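Local atomic coordinates of acyl-coenzyme A oxidase acox-1.2 (Caenorhabditis elegans, PDB entry 5K3J), a protein that catalyses the FAD-dependent desaturation of the CoA thioesters of ascaroside pheromones with a five-carbon omega side chain, in the first step of peroxisomal beta-oxidation. Residues 30-35 / 351-356; 44-49 / 609-614; 53-58 / 77-82; 85-90 / 97-102. One frame throughout, in Å; residues are numbered along the deposited sequence.

Contact 1: 30-35 / 351-356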
loop_
_atom_site.group_PDB
_atom_site.type_symbol
_atom_site.label_atom_id
_atom_site.label_comp_id
_atom_site.label_asym_id
_atom_site.label_seq_id
_atom_site.Cartn_x
_atom_site.Cartn_y
_atom_site.Cartn_z
ATOM N N ALA A 30 -12.640 4.794 27.647
ATOM C CA ALA A 30 -14.091 4.822 27.783
ATOM C C ALA A 30 -14.740 5.636 26.673
ATOM O O ALA A 30 -15.800 5.281 26.155
ATOM C CB ALA A 30 -14.474 5.381 29.144
ATOM N N VAL A 31 -14.088 6.733 26.313
ATOM C CA VAL A 31 -14.561 7.590 25.237
ATOM C C VAL A 31 -14.442 6.881 23.894
ATOM O O VAL A 31 -15.398 6.826 23.120
ATOM C CB VAL A 31 -13.772 8.910 25.186
ATOM C CG1 VAL A 31 -14.199 9.749 23.992
ATOM C CG2 VAL A 31 -13.947 9.680 26.484
ATOM N N ILE A 32 -13.254 6.341 23.631
ATOM C CA ILE A 32 -12.967 5.628 22.389
ATOM C C ILE A 32 -13.969 4.507 22.125
ATOM O O ILE A 32 -14.461 4.349 21.007
ATOM C CB ILE A 32 -11.542 5.036 22.409
ATOM C CG1 ILE A 32 -10.502 6.157 22.328
ATOM C CG2 ILE A 32 -11.350 4.041 21.269
ATOM C CD1 ILE A 32 -9.084 5.701 22.565
ATOM N N TYR A 33 -14.285 3.741 23.162
ATOM C CA TYR A 33 -15.127 2.565 22.992
ATOM C C TYR A 33 -16.599 2.830 23.298
ATOM O O TYR A 33 -17.421 1.914 23.250
ATOM C CB TYR A 33 -14.596 1.425 23.857
ATOM C CG TYR A 33 -13.269 0.906 23.362
ATOM C CD1 TYR A 33 -13.182 0.226 22.157
ATOM C CD2 TYR A 33 -12.102 1.107 24.090
ATOM C CE1 TYR A 33 -11.978 -0.248 21.690
ATOM C CE2 TYR A 33 -10.888 0.638 23.631
ATOM C CZ TYR A 33 -10.835 -0.042 22.433
ATOM O OH TYR A 33 -9.628 -0.512 21.965
ATOM N N GLY A 34 -16.925 4.082 23.608
ATOM C CA GLY A 34 -18.310 4.511 23.719
ATOM C C GLY A 34 -18.930 4.457 25.102
ATOM O O GLY A 34 -19.962 5.084 25.348
ATOM N N SER A 35 -18.312 3.708 26.008
ATOM C CA SER A 35 -18.830 3.600 27.366
ATOM C C SER A 35 -17.784 3.068 28.331
ATOM O O SER A 35 -16.958 2.229 27.969
ATOM C CB SER A 35 -20.065 2.698 27.403
ATOM O OG SER A 35 -19.722 1.356 27.119
ATOM N N ALA A 351 -11.090 10.701 14.801
ATOM C CA ALA A 351 -12.166 11.330 14.043
ATOM C C ALA A 351 -13.039 10.292 13.347
ATOM O O ALA A 351 -14.265 10.412 13.334
ATOM C CB ALA A 351 -11.599 12.308 13.027
ATOM N N PHE A 352 -12.403 9.274 12.774
ATOM C CA PHE A 352 -13.131 8.221 12.067
ATOM C C PHE A 352 -14.015 7.426 13.025
ATOM O O PHE A 352 -15.170 7.132 12.721
ATOM C CB PHE A 352 -12.173 7.261 11.347
ATOM C CG PHE A 352 -11.394 7.892 10.225
ATOM C CD1 PHE A 352 -11.723 9.149 9.749
ATOM C CD2 PHE A 352 -10.331 7.218 9.643
ATOM C CE1 PHE A 352 -11.006 9.726 8.723
ATOM C CE2 PHE A 352 -9.610 7.791 8.616
ATOM C CZ PHE A 352 -9.949 9.046 8.156
ATOM N N ILE A 353 -13.456 7.080 14.182
ATOM C CA ILE A 353 -14.142 6.243 15.164
ATOM C C ILE A 353 -15.399 6.922 15.705
ATOM O O ILE A 353 -16.448 6.287 15.840
ATOM C CB ILE A 353 -13.196 5.878 16.328
ATOM C CG1 ILE A 353 -12.207 4.803 15.874
ATOM C CG2 ILE A 353 -13.975 5.393 17.545
ATOM C CD1 ILE A 353 -11.067 4.576 16.838
ATOM N N PHE A 354 -15.296 8.216 15.992
ATOM C CA PHE A 354 -16.444 8.984 16.469
ATOM C C PHE A 354 -17.470 9.143 15.358
ATOM O O PHE A 354 -18.677 9.139 15.604
ATOM C CB PHE A 354 -16.000 10.354 16.984
ATOM C CG PHE A 354 -15.048 10.281 18.143
ATOM C CD1 PHE A 354 -15.161 9.271 19.079
ATOM C CD2 PHE A 354 -14.034 11.215 18.290
ATOM C CE1 PHE A 354 -14.290 9.193 20.140
ATOM C CE2 PHE A 354 -13.157 11.142 19.353
ATOM C CZ PHE A 354 -13.286 10.127 20.280
ATOM N N THR A 355 -16.978 9.287 14.134
ATOM C CA THR A 355 -17.835 9.310 12.959
ATOM C C THR A 355 -18.504 7.949 12.801
ATOM O O THR A 355 -19.638 7.847 12.331
ATOM C CB THR A 355 -17.032 9.668 11.689
ATOM O OG1 THR A 355 -16.364 10.922 11.881
ATOM C CG2 THR A 355 -17.940 9.767 10.473
ATOM N N GLY A 356 -17.789 6.905 13.213
ATOM C CA GLY A 356 -18.299 5.550 13.156
ATOM C C GLY A 356 -19.435 5.297 14.132
ATOM O O GLY A 356 -20.387 4.589 13.804
#

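Contact 2: 44-49 / 609-614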
loop_
_atom_site.group_PDB
_atom_site.type_symbol
_atom_site.label_atom_id
_atom_site.label_comp_id
_atom_site.label_asym_id
_atom_site.label_seq_id
_atom_site.Cartn_x
_atom_site.Cartn_y
_atom_site.Cartn_z
ATOM N N GLU A 44 -11.159 -6.509 31.024
ATOM C CA GLU A 44 -11.650 -7.664 31.764
ATOM C C GLU A 44 -11.559 -8.932 30.918
ATOM O O GLU A 44 -11.135 -9.979 31.403
ATOM C CB GLU A 44 -13.090 -7.422 32.218
ATOM C CG GLU A 44 -13.553 -8.330 33.336
ATOM C CD GLU A 44 -14.879 -7.892 33.916
ATOM O OE1 GLU A 44 -15.216 -6.691 33.806
ATOM O OE2 GLU A 44 -15.586 -8.753 34.476
ATOM N N ILE A 45 -11.949 -8.826 29.651
ATOM C CA ILE A 45 -11.887 -9.948 28.723
ATOM C C ILE A 45 -10.441 -10.304 28.402
ATOM O O ILE A 45 -10.054 -11.472 28.432
ATOM C CB ILE A 45 -12.635 -9.633 27.421
ATOM C CG1 ILE A 45 -14.133 -9.496 27.692
ATOM C CG2 ILE A 45 -12.408 -10.719 26.395
ATOM C CD1 ILE A 45 -14.876 -8.676 26.644
ATOM N N THR A 46 -9.646 -9.281 28.098
ATOM C CA THR A 46 -8.229 -9.462 27.804
ATOM C C THR A 46 -7.521 -10.168 28.959
ATOM O O THR A 46 -6.683 -11.049 28.745
ATOM C CB THR A 46 -7.534 -8.114 27.532
ATOM O OG1 THR A 46 -8.131 -7.485 26.390
ATOM C CG2 THR A 46 -6.056 -8.322 27.258
ATOM N N ASP A 47 -7.872 -9.774 30.179
ATOM C CA ASP A 47 -7.310 -10.376 31.380
ATOM C C ASP A 47 -7.690 -11.846 31.479
ATOM O O ASP A 47 -6.845 -12.700 31.741
ATOM C CB ASP A 47 -7.789 -9.629 32.625
ATOM C CG ASP A 47 -7.182 -10.179 33.900
ATOM O OD1 ASP A 47 -6.098 -10.799 33.824
ATOM O OD2 ASP A 47 -7.783 -9.986 34.976
ATOM N N ALA A 48 -8.973 -12.120 31.273
ATOM C CA ALA A 48 -9.504 -13.472 31.360
ATOM C C ALA A 48 -8.965 -14.340 30.231
ATOM O O ALA A 48 -8.785 -15.546 30.398
ATOM C CB ALA A 48 -11.021 -13.452 31.329
ATOM N N VAL A 49 -8.717 -13.721 29.082
ATOM C CA VAL A 49 -8.138 -14.425 27.948
ATOM C C VAL A 49 -6.690 -14.806 28.247
ATOM O O VAL A 49 -6.262 -15.924 27.964
ATOM C CB VAL A 49 -8.215 -13.574 26.658
ATOM C CG1 VAL A 49 -7.227 -14.080 25.630
ATOM C CG2 VAL A 49 -9.627 -13.597 26.088
ATOM N N GLN A 609 -5.868 0.691 24.392
ATOM C CA GLN A 609 -5.735 -0.503 25.227
ATOM C C GLN A 609 -5.755 -1.788 24.410
ATOM O O GLN A 609 -6.452 -2.746 24.739
ATOM C CB GLN A 609 -6.822 -0.511 26.309
ATOM C CG GLN A 609 -6.374 0.241 27.558
ATOM C CD GLN A 609 -7.510 0.624 28.482
ATOM O OE1 GLN A 609 -8.672 0.316 28.226
ATOM N NE2 GLN A 609 -7.174 1.308 29.572
ATOM N N ILE A 610 -4.969 -1.786 23.338
ATOM C CA ILE A 610 -4.748 -2.973 22.524
ATOM C C ILE A 610 -3.658 -3.835 23.149
ATOM O O ILE A 610 -2.507 -3.410 23.248
ATOM C CB ILE A 610 -4.342 -2.598 21.090
ATOM C CG1 ILE A 610 -5.358 -1.621 20.486
ATOM C CG2 ILE A 610 -4.199 -3.843 20.232
ATOM C CD1 ILE A 610 -4.936 -1.032 19.147
ATOM N N SER A 611 -4.024 -5.039 23.573
ATOM C CA SER A 611 -3.070 -5.952 24.192
ATOM C C SER A 611 -2.001 -6.380 23.188
ATOM O O SER A 611 -2.192 -6.247 21.977
ATOM C CB SER A 611 -3.795 -7.176 24.750
ATOM O OG SER A 611 -4.338 -7.967 23.705
ATOM N N ASP A 612 -0.874 -6.876 23.691
ATOM C CA ASP A 612 0.168 -7.411 22.820
ATOM C C ASP A 612 -0.375 -8.574 21.999
ATOM O O ASP A 612 0.029 -8.779 20.851
ATOM C CB ASP A 612 1.383 -7.869 23.631
ATOM C CG ASP A 612 2.260 -6.716 24.081
ATOM O OD1 ASP A 612 2.060 -5.581 23.598
ATOM O OD2 ASP A 612 3.161 -6.952 24.918
ATOM N N MET A 613 -1.293 -9.330 22.599
ATOM C CA MET A 613 -1.937 -10.450 21.924
ATOM C C MET A 613 -2.611 -10.021 20.623
ATOM O O MET A 613 -2.505 -10.705 19.606
ATOM C CB MET A 613 -2.961 -11.113 22.843
ATOM C CG MET A 613 -3.862 -12.096 22.113
ATOM S SD MET A 613 -4.864 -13.138 23.180
ATOM C CE MET A 613 -3.620 -14.198 23.914
ATOM N N GLN A 614 -3.303 -8.888 20.660
ATOM C CA GLN A 614 -3.952 -8.361 19.465
ATOM C C GLN A 614 -2.962 -7.614 18.576
ATOM O O GLN A 614 -3.024 -7.711 17.352
ATOM C CB GLN A 614 -5.111 -7.436 19.838
ATOM C CG GLN A 614 -5.746 -6.731 18.645
ATOM C CD GLN A 614 -6.962 -5.913 19.029
ATOM O OE1 GLN A 614 -7.488 -6.050 20.133
ATOM N NE2 GLN A 614 -7.416 -5.052 18.118
#

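Contact 3: 53-58 / 77-82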
loop_
_atom_site.group_PDB
_atom_site.type_symbol
_atom_site.label_atom_id
_atom_site.label_comp_id
_atom_site.label_asym_id
_atom_site.label_seq_id
_atom_site.Cartn_x
_atom_site.Cartn_y
_atom_site.Cartn_z
ATOM N N PRO A 53 -4.069 -20.523 28.168
ATOM C CA PRO A 53 -2.880 -20.741 27.331
ATOM C C PRO A 53 -3.175 -21.163 25.891
ATOM O O PRO A 53 -2.424 -20.805 24.992
ATOM C CB PRO A 53 -2.130 -21.854 28.081
ATOM C CG PRO A 53 -3.181 -22.544 28.883
ATOM C CD PRO A 53 -4.141 -21.478 29.287
ATOM N N GLU A 54 -4.257 -21.904 25.679
ATOM C CA GLU A 54 -4.571 -22.439 24.355
ATOM C C GLU A 54 -5.026 -21.330 23.396
ATOM O O GLU A 54 -5.098 -21.533 22.171
ATOM C CB GLU A 54 -5.659 -23.491 24.424
ATOM C CG GLU A 54 -5.291 -24.693 25.292
ATOM C CD GLU A 54 -5.800 -24.549 26.709
ATOM O OE1 GLU A 54 -7.035 -24.529 26.914
ATOM O OE2 GLU A 54 -4.958 -24.463 27.619
ATOM N N LEU A 55 -5.312 -20.148 23.938
ATOM C CA LEU A 55 -5.792 -19.029 23.133
ATOM C C LEU A 55 -4.646 -18.179 22.597
ATOM O O LEU A 55 -4.886 -17.206 21.883
ATOM C CB LEU A 55 -6.742 -18.165 23.957
ATOM C CG LEU A 55 -8.128 -18.729 24.251
ATOM C CD1 LEU A 55 -9.041 -17.638 24.795
ATOM C CD2 LEU A 55 -8.725 -19.366 23.007
ATOM N N ALA A 56 -3.411 -18.526 22.951
ATOM C CA ALA A 56 -2.258 -17.811 22.416
ATOM C C ALA A 56 -1.978 -18.285 20.998
ATOM O O ALA A 56 -2.316 -19.410 20.643
ATOM C CB ALA A 56 -1.039 -18.004 23.310
ATOM N N ASP A 57 -1.386 -17.414 20.185
ATOM C CA ASP A 57 -0.963 -17.798 18.844
ATOM C C ASP A 57 -0.013 -18.987 18.938
ATOM O O ASP A 57 0.912 -18.975 19.750
ATOM C CB ASP A 57 -0.285 -16.628 18.130
ATOM C CG ASP A 57 -1.198 -15.423 17.976
ATOM O OD1 ASP A 57 -2.430 -15.606 17.947
ATOM O OD2 ASP A 57 -0.685 -14.289 17.873
ATOM N N ILE A 58 -0.244 -20.011 18.118
ATOM C CA ILE A 58 0.552 -21.239 18.172
ATOM C C ILE A 58 2.036 -20.907 17.985
ATOM O O ILE A 58 2.905 -21.540 18.584
ATOM C CB ILE A 58 0.073 -22.274 17.111
ATOM C CG1 ILE A 58 0.646 -23.663 17.404
ATOM C CG2 ILE A 58 0.398 -21.822 15.689
ATOM C CD1 ILE A 58 -0.150 -24.451 18.429
ATOM N N ILE A 77 -10.615 -20.672 16.479
ATOM C CA ILE A 77 -12.046 -20.341 16.470
ATOM C C ILE A 77 -12.884 -21.442 17.127
ATOM O O ILE A 77 -13.952 -21.172 17.685
ATOM C CB ILE A 77 -12.571 -20.086 15.030
ATOM C CG1 ILE A 77 -13.844 -19.238 15.053
ATOM C CG2 ILE A 77 -12.805 -21.390 14.292
ATOM C CD1 ILE A 77 -13.673 -17.911 15.766
ATOM N N SER A 78 -12.393 -22.678 17.075
ATOM C CA SER A 78 -13.105 -23.793 17.681
ATOM C C SER A 78 -12.880 -23.803 19.182
ATOM O O SER A 78 -13.770 -24.159 19.950
ATOM C CB SER A 78 -12.661 -25.124 17.068
ATOM O OG SER A 78 -11.349 -25.467 17.479
ATOM N N ILE A 79 -11.680 -23.413 19.598
ATOM C CA ILE A 79 -11.370 -23.291 21.017
ATOM C C ILE A 79 -12.114 -22.096 21.608
ATOM O O ILE A 79 -12.749 -22.204 22.660
ATOM C CB ILE A 79 -9.861 -23.119 21.265
ATOM C CG1 ILE A 79 -9.082 -24.292 20.675
ATOM C CG2 ILE A 79 -9.582 -22.998 22.753
ATOM C CD1 ILE A 79 -7.589 -24.122 20.751
ATOM N N LEU A 80 -12.032 -20.963 20.916
ATOM C CA LEU A 80 -12.677 -19.730 21.351
ATOM C C LEU A 80 -14.183 -19.899 21.503
ATOM O O LEU A 80 -14.791 -19.332 22.410
ATOM C CB LEU A 80 -12.375 -18.607 20.359
ATOM C CG LEU A 80 -12.861 -17.206 20.708
ATOM C CD1 LEU A 80 -12.181 -16.730 21.984
ATOM C CD2 LEU A 80 -12.605 -16.242 19.557
ATOM N N THR A 81 -14.781 -20.678 20.606
ATOM C CA THR A 81 -16.218 -20.920 20.635
ATOM C C THR A 81 -16.618 -21.646 21.919
ATOM O O THR A 81 -17.675 -21.376 22.491
ATOM C CB THR A 81 -16.670 -21.729 19.405
ATOM O OG1 THR A 81 -16.389 -20.977 18.218
ATOM C CG2 THR A 81 -18.162 -22.027 19.463
ATOM N N LYS A 82 -15.759 -22.551 22.380
ATOM C CA LYS A 82 -15.996 -23.248 23.639
ATOM C C LYS A 82 -15.967 -22.273 24.813
ATOM O O LYS A 82 -16.861 -22.278 25.659
ATOM C CB LYS A 82 -14.960 -24.353 23.846
ATOM C CG LYS A 82 -14.600 -24.597 25.302
ATOM C CD LYS A 82 -13.457 -25.582 25.452
ATOM C CE LYS A 82 -12.772 -25.396 26.795
ATOM N NZ LYS A 82 -13.750 -25.183 27.901
#

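Contact 4: 85-90 / 97-102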
loop_
_atom_site.group_PDB
_atom_site.type_symbol
_atom_site.label_atom_id
_atom_site.label_comp_id
_atom_site.label_asym_id
_atom_site.label_seq_id
_atom_site.Cartn_x
_atom_site.Cartn_y
_atom_site.Cartn_z
ATOM N N ASN A 85 -18.974 -18.561 26.004
ATOM C CA ASN A 85 -20.006 -18.253 26.994
ATOM C C ASN A 85 -19.441 -17.909 28.366
ATOM O O ASN A 85 -20.133 -17.338 29.210
ATOM C CB ASN A 85 -20.982 -19.420 27.122
ATOM C CG ASN A 85 -22.205 -19.248 26.249
ATOM O OD1 ASN A 85 -22.356 -18.232 25.570
ATOM N ND2 ASN A 85 -23.085 -20.243 26.255
ATOM N N GLN A 86 -18.183 -18.268 28.587
ATOM C CA GLN A 86 -17.504 -17.903 29.821
ATOM C C GLN A 86 -17.090 -16.439 29.774
ATOM O O GLN A 86 -17.306 -15.676 30.719
ATOM C CB GLN A 86 -16.262 -18.763 30.044
ATOM C CG GLN A 86 -16.484 -20.254 30.085
ATOM C CD GLN A 86 -15.229 -20.982 30.524
ATOM O OE1 GLN A 86 -14.364 -20.409 31.192
ATOM N NE2 GLN A 86 -15.118 -22.247 30.144
ATOM N N LEU A 87 -16.499 -16.060 28.647
ATOM C CA LEU A 87 -15.769 -14.806 28.526
ATOM C C LEU A 87 -16.640 -13.595 28.209
ATOM O O LEU A 87 -16.349 -12.489 28.668
ATOM C CB LEU A 87 -14.686 -14.951 27.455
ATOM C CG LEU A 87 -13.611 -16.002 27.746
ATOM C CD1 LEU A 87 -12.833 -16.382 26.487
ATOM C CD2 LEU A 87 -12.666 -15.514 28.834
ATOM N N ILE A 88 -17.690 -13.782 27.413
ATOM C CA ILE A 88 -18.542 -12.653 27.030
ATOM C C ILE A 88 -20.041 -12.942 26.960
ATOM O O ILE A 88 -20.489 -14.079 27.121
ATOM C CB ILE A 88 -18.168 -12.091 25.639
ATOM C CG1 ILE A 88 -18.459 -13.130 24.548
ATOM C CG2 ILE A 88 -16.727 -11.602 25.590
ATOM C CD1 ILE A 88 -18.424 -12.561 23.146
ATOM N N ASP A 89 -20.800 -11.879 26.700
ATOM C CA ASP A 89 -22.206 -11.968 26.329
ATOM C C ASP A 89 -22.276 -12.248 24.830
ATOM O O ASP A 89 -22.002 -11.363 24.018
ATOM C CB ASP A 89 -22.936 -10.672 26.695
ATOM C CG ASP A 89 -24.395 -10.670 26.278
ATOM O OD1 ASP A 89 -24.958 -11.757 26.024
ATOM O OD2 ASP A 89 -24.984 -9.569 26.219
ATOM N N ARG A 90 -22.627 -13.483 24.478
ATOM C CA ARG A 90 -22.542 -13.969 23.103
ATOM C C ARG A 90 -23.179 -13.042 22.071
ATOM O O ARG A 90 -22.637 -12.845 20.984
ATOM C CB ARG A 90 -23.185 -15.353 22.996
ATOM C CG ARG A 90 -23.167 -15.921 21.586
ATOM C CD ARG A 90 -24.336 -16.860 21.343
ATOM N NE ARG A 90 -24.161 -18.150 22.000
ATOM C CZ ARG A 90 -25.060 -19.129 21.960
ATOM N NH1 ARG A 90 -26.198 -18.958 21.295
ATOM N NH2 ARG A 90 -24.825 -20.275 22.583
ATOM N N LEU A 97 -16.612 -8.650 19.042
ATOM C CA LEU A 97 -15.614 -8.053 18.168
ATOM C C LEU A 97 -14.280 -7.870 18.878
ATOM O O LEU A 97 -13.229 -8.098 18.285
ATOM C CB LEU A 97 -16.104 -6.712 17.625
ATOM C CG LEU A 97 -17.145 -6.780 16.504
ATOM C CD1 LEU A 97 -17.334 -5.411 15.858
ATOM C CD2 LEU A 97 -16.781 -7.838 15.460
ATOM N N HIS A 98 -14.317 -7.459 20.141
ATOM C CA HIS A 98 -13.084 -7.309 20.908
ATOM C C HIS A 98 -12.417 -8.662 21.106
ATOM O O HIS A 98 -11.206 -8.798 20.942
ATOM C CB HIS A 98 -13.342 -6.665 22.268
ATOM C CG HIS A 98 -12.151 -6.693 23.175
ATOM N ND1 HIS A 98 -11.128 -5.771 23.095
ATOM C CD2 HIS A 98 -11.807 -7.549 24.166
ATOM C CE1 HIS A 98 -10.214 -6.050 24.005
ATOM N NE2 HIS A 98 -10.601 -7.124 24.670
ATOM N N LEU A 99 -13.220 -9.662 21.455
ATOM C CA LEU A 99 -12.703 -10.996 21.724
ATOM C C LEU A 99 -12.050 -11.619 20.491
ATOM O O LEU A 99 -10.995 -12.243 20.589
ATOM C CB LEU A 99 -13.822 -11.900 22.241
ATOM C CG LEU A 99 -13.386 -13.311 22.619
ATOM C CD1 LEU A 99 -12.357 -13.246 23.723
ATOM C CD2 LEU A 99 -14.575 -14.157 23.043
ATOM N N HIS A 100 -12.670 -11.438 19.329
ATOM C CA HIS A 100 -12.166 -12.043 18.104
ATOM C C HIS A 100 -11.012 -11.239 17.509
ATOM O O HIS A 100 -10.043 -11.818 17.017
ATOM C CB HIS A 100 -13.296 -12.199 17.085
ATOM C CG HIS A 100 -14.262 -13.290 17.425
ATOM N ND1 HIS A 100 -15.304 -13.116 18.312
ATOM C CD2 HIS A 100 -14.335 -14.577 17.012
ATOM C CE1 HIS A 100 -15.980 -14.245 18.424
ATOM N NE2 HIS A 100 -15.413 -15.148 17.643
ATOM N N ARG A 101 -11.107 -9.912 17.559
ATOM C CA ARG A 101 -10.023 -9.065 17.065
ATOM C C ARG A 101 -8.746 -9.312 17.858
ATOM O O ARG A 101 -7.645 -9.168 17.330
ATOM C CB ARG A 101 -10.387 -7.580 17.140
ATOM C CG ARG A 101 -11.293 -7.069 16.026
ATOM C CD ARG A 101 -11.614 -5.595 16.246
ATOM N NE ARG A 101 -12.553 -5.054 15.268
ATOM C CZ ARG A 101 -13.380 -4.048 15.524
ATOM N NH1 ARG A 101 -13.388 -3.496 16.731
ATOM N NH2 ARG A 101 -14.209 -3.601 14.588
ATOM N N GLU A 102 -8.897 -9.679 19.127
ATOM C CA GLU A 102 -7.742 -9.945 19.970
ATOM C C GLU A 102 -7.268 -11.383 19.863
ATOM O O GLU A 102 -6.122 -11.631 19.498
ATOM C CB GLU A 102 -8.043 -9.619 21.433
ATOM C CG GLU A 102 -6.919 -10.046 22.369
ATOM C CD GLU A 102 -7.078 -9.489 23.771
ATOM O OE1 GLU A 102 -7.255 -10.286 24.718
ATOM O OE2 GLU A 102 -7.017 -8.251 23.932
#

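Contact 1: 30-35 / 351-356
Val-31 meets the ring of Phe-354 through one methyl. Its CG1 lies 3.8 Å from Phe-354 CZ and nearly as close to CE1, and it comes in at a slant to the ring. Val-31 CG1 is set opposite the backbone N (chi1 176°), which sends this branch to the ring and leaves CG2 beside the backbone N. The same ring also comes near the main chain of the last helical turn, with Phe-354 CE1 4.4 Å from Ile-32 CA. Next to it, Ile-353 CG2 packs on the carbonyl oxygen of Ile-32 at 3.6 Å. Beyond that, Ile-32 CG2 and Ile-353 CD1 make a looser pair at 4.5 Å.

The two pieces are the end of helix 25-32 and the middle of helix 343-363. Gly-34, with positive phi, takes the chain out of the first helix. Phe-608 touches both Ile-32 and Ile-353, and Arg-542 of helix 520-543 touches Val-31. Ile-353 also packs on Met-298 and Leu-302 of helix 287-315, the helix that carries the specificity residue Glu-299. No hydrogen bond joins the two segments, and all four touching residues are buried, so the join depends on apolar packing and shape.

Contact 2: 44-49 / 609-614
The last turns of helix 36-49 face the loop that leads into helix 612-615, with Thr-46 CA and Ser-611 CA 7.2 Å apart. Thr-46 presents its methyl, which packs on the serine methylene: CG2 is 3.6 Å from Ser-611 CB. The threonine chi1 of -61° puts CG2 opposite the backbone N and OG1 beside it. OG1 can then bond to Arg-42 O, one turn back, as well as to His-98 NE2 and Glu-102 OE2. Ser-611 is the N-cap of its short helix. Its OG accepts a weak bond from Gln-614 N at 3.3 Å and pairs more strongly with Glu-102 OE2. One carboxylate oxygen thus ties together the hydroxyls of both segments, although no hydrogen bond joins them directly. One turn further on, Val-49 CG1 lies 3.5 Å from Met-613 SD. The methionine chain runs extended and then turns at chi3 (-70°), which places CE near the same valine methyl.

Helix 93-103 supplies His-98 and Glu-102, and its Leu-99 packs on Val-49. Leu-55, in the loop after helix 36-49, also touches Val-49. The contact therefore brings C-terminal residues of the chain onto the N-terminal helices.

Contact 3: 53-58 / 77-82
A connection between two helices of the N-terminal alpha-helical region folds back here onto the second of them. Its 3-10 turn, residues 53-55, lies against the C-terminal part of helix 66-82. Leu-55 and Ile-79 carry most of the contact. The two side chains lie alongside, pointing opposite ways, and Leu-55 CD2 comes to 3.7 Å from Ile-79 CG2. The other leucine methyl, CD1, faces Leu-80 CD1 at a looser 4.3 Å. Leu-80 CG lies opposite the backbone N (chi1 -175°), and the bend at chi2 brings CD1 toward Leu-55. The second arm of Ile-79 reaches the main chain of the turn: CD1 lies 3.9 Å from Glu-54 O and also passes Glu-54 CB.

The connection between the successive helices 36-49 and 66-82, in the family's N-terminal region, packs on the second of them. Polar bonds from helix 66-82 hold the loop around the apolar patch. Arg-75 NH1 bonds to Glu-54 O, and Lys-76 NZ bonds to Leu-55 O and forms a salt bridge with Asp-57. Arg-616 is a second salt-bridge partner of the same aspartate. The side chain of Glu-54 bends at chi2 (95°), and its OE1 bonds to the hydroxyl of Tyr-83, which follows Lys-82.

Helix 93-103 also packs here, with Val-103 on Leu-55 and Leu-99 and His-100 on Leu-80. Elsewhere on helix 66-82, Ile-77, Ser-78 and Thr-81 pack on Leu-652, Tyr-651 and Met-655 of the second subunit, respectively.

Contact 4: 85-90 / 97-102
Leu-99 meets two residues of the facing segment, using a different methyl for each. Its CD2 lies 4.2 Å from Ile-88 CD1, and the two side chains pass at an angle. Its CD1 lies 4.2 Å from Leu-87 CD1. Leu-99 CG is opposite its backbone N (chi1 -177°), and the chain bends at chi2 so that the two methyls are divided between the two neighbours. Ile-88 has CG1 between its backbone N and carbonyl carbon (chi1 66°), and from there the extended CG1–CD1 arm reaches across to the leucine. Both distances are ordinary for methyl packing, with no hydrogen bond between the segments.

Here the chain makes a turn between the one-turn helix 84-87 and helix 93-103, within the N-terminal family region. Ile-88 is the first residue to leave helical geometry, and its side chain points toward the second helix. Arg-41 NH2 bonds to Leu-87 O, and Glu-95 of helix 93-103 itself accepts from Asp-89 N through OE1.

Helix 36-49 adds Ile-45, which touches both Ile-88 and Leu-99. Ala-48 of that helix packs on Leu-87. Further along helix 93-103, the side chain of Arg-101 packs on Gln-295, Glu-299 and Leu-302 of helix 287-315, and Glu-299 is important for binding the five-carbon ascaroside thioester.

In the fold
Contacts 2, 3 and 4 form one continuous patch. Contact 2 touches contact 4 where Met-613 CG packs on Glu-102 O at 3.5 Å, and touches contact 3 where Met-613 CE packs on Leu-55 O at 3.8 Å. Contacts 3 and 4 meet where Leu-80 CD1 lies 3.7 Å from Leu-99 CD2. Contact 1 stands apart, its nearest atoms about 5 Å from contact 2 and about 6 Å from contact 4. The side chains of Leu-80 and Leu-99 are each about 13 Å from a bound ascaroside-CoA, and that of Ile-353 is about 14 Å away. Ile-353 is nearer Glu-299, about 8 Å between side chains.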